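Side-chain contact in UDP-N-Acetylenolpyruvylglucosamine Reductase (Thermus caldophilus, PDB 2GQT), which uses bound FAD in NADPH-dependent reduction of UDP-N-acetylenolpyruvylglucosamine to UDP-N-acetylmuramate, a step in building peptidoglycan for the bacterial cell wall: residues 80-84 with 85-89. Sequence-based numbering, arbitrary orientation.
Sequences AGTLL and PLLVQ
The Pro85 ring meets Leu83 on one face, where Leu83 CB sits over the CD end at 3.9 Å from CD; at its N–CD edge comes Leu84 CB, 3.5 Å from the same CD. The flat group beside this puckered ring is the Leu83 carbonyl, just before helix 84-93. Leu87 N donates to Leu83 O (3.3 Å, N-H...O 162°), opening the i to i+4 pattern, and Leu86 N adds a weak, bent bond to the same oxygen. Val88 N continues the pattern to Leu84 O at 2.9 Å. Beside these bonds Thr82 and Leu87 cross at about a right angle, with Thr82 CG2 3.8 Å from Leu87 CG. With chi1 at -52°, Thr82 sends this methyl anti to its backbone N, while OG1 bonds to Gly79 O and, weakly, to Gln70 O. Leu84 CG lies 4.4 Å from Val88 CG2, and the Leu84 side chain, about 6 Å from the bound FAD, also touches Ala112 of helix 109-114. Leu83 holds the N-cap position but has no side-chain acceptor to offer, so across this contact backbone bonds join the helix start; Pro85 is well tolerated, because a first-turn N-H would find no helical carbonyl one turn earlier.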
loop_
_atom_site.group_PDB
_atom_site.type_symbol
_atom_site.label_atom_id
_atom_site.label_comp_id
_atom_site.label_asym_id
_atom_site.label_seq_id
_atom_site.Cartn_x
_atom_site.Cartn_y
_atom_site.Cartn_z
ATOM N N ALA A 80 8.368 -8.054 6.346
ATOM C CA ALA A 80 7.734 -7.087 5.449
ATOM C C ALA A 80 6.421 -7.564 4.839
ATOM O O ALA A 80 5.630 -6.747 4.368
ATOM C CB ALA A 80 8.692 -6.673 4.364
ATOM N N GLY A 81 6.205 -8.881 4.823
ATOM C CA GLY A 81 4.939 -9.443 4.352
ATOM C C GLY A 81 3.819 -9.402 5.375
ATOM O O GLY A 81 2.684 -9.746 5.052
ATOM N N THR A 82 4.130 -8.990 6.599
ATOM C CA THR A 82 3.137 -8.827 7.654
ATOM C C THR A 82 2.188 -7.687 7.294
ATOM O O THR A 82 2.634 -6.654 6.774
ATOM C CB THR A 82 3.821 -8.517 9.009
ATOM O OG1 THR A 82 4.835 -9.493 9.269
ATOM C CG2 THR A 82 2.814 -8.492 10.158
ATOM N N LEU A 83 0.897 -7.853 7.577
ATOM C CA LEU A 83 -0.073 -6.791 7.338
ATOM C C LEU A 83 0.014 -5.692 8.384
ATOM O O LEU A 83 -0.035 -5.959 9.596
ATOM C CB LEU A 83 -1.490 -7.354 7.259
ATOM C CG LEU A 83 -1.775 -8.074 5.934
ATOM C CD1 LEU A 83 -2.989 -8.987 6.076
ATOM C CD2 LEU A 83 -1.938 -7.083 4.778
ATOM N N LEU A 84 0.134 -4.452 7.911
ATOM C CA LEU A 84 0.155 -3.308 8.792
ATOM C C LEU A 84 -1.101 -3.241 9.706
ATOM O O LEU A 84 -0.977 -2.953 10.897
ATOM C CB LEU A 84 0.375 -2.021 7.983
ATOM C CG LEU A 84 0.558 -0.744 8.807
ATOM C CD1 LEU A 84 1.764 -0.842 9.746
ATOM C CD2 LEU A 84 0.704 0.434 7.856
ATOM N N PRO A 85 -2.317 -3.507 9.174
ATOM C CA PRO A 85 -3.463 -3.507 10.091
ATOM C C PRO A 85 -3.350 -4.480 11.267
ATOM O O PRO A 85 -3.880 -4.189 12.347
ATOM C CB PRO A 85 -4.640 -3.874 9.179
ATOM C CG PRO A 85 -4.223 -3.413 7.821
ATOM C CD PRO A 85 -2.744 -3.673 7.769
ATOM N N LEU A 86 -2.664 -5.604 11.077
ATOM C CA LEU A 86 -2.408 -6.522 12.178
ATOM C C LEU A 86 -1.511 -5.858 13.218
ATOM O O LEU A 86 -1.805 -5.885 14.416
ATOM C CB LEU A 86 -1.773 -7.817 11.661
ATOM C CG LEU A 86 -1.324 -8.809 12.737
ATOM C CD1 LEU A 86 -2.502 -9.303 13.591
ATOM C CD2 LEU A 86 -0.614 -9.973 12.102
ATOM N N LEU A 87 -0.402 -5.279 12.760
ATOM C CA LEU A 87 0.540 -4.644 13.670
ATOM C C LEU A 87 -0.077 -3.490 14.446
ATOM O O LEU A 87 0.205 -3.336 15.632
ATOM C CB LEU A 87 1.768 -4.186 12.910
ATOM C CG LEU A 87 2.569 -5.321 12.288
ATOM C CD1 LEU A 87 3.527 -4.747 11.288
ATOM C CD2 LEU A 87 3.320 -6.141 13.336
ATOM N N VAL A 88 -0.925 -2.688 13.802
ATOM C CA VAL A 88 -1.607 -1.601 14.505
ATOM C C VAL A 88 -2.376 -2.145 15.723
ATOM O O VAL A 88 -2.279 -1.600 16.836
ATOM C CB VAL A 88 -2.545 -0.829 13.549
ATOM C CG1 VAL A 88 -3.449 0.120 14.311
ATOM C CG2 VAL A 88 -1.731 -0.067 12.488
ATOM N N GLN A 89 -3.139 -3.210 15.518
ATOM C CA GLN A 89 -3.931 -3.786 16.610
ATOM C C GLN A 89 -3.059 -4.500 17.638
ATOM O O GLN A 89 -3.302 -4.406 18.845
ATOM C CB GLN A 89 -5.010 -4.721 16.071
ATOM C CG GLN A 89 -6.029 -4.064 15.146
ATOM C CD GLN A 89 -6.777 -2.918 15.787
ATOM O OE1 GLN A 89 -7.080 -2.945 16.986
ATOM N NE2 GLN A 89 -7.089 -1.902 14.986
#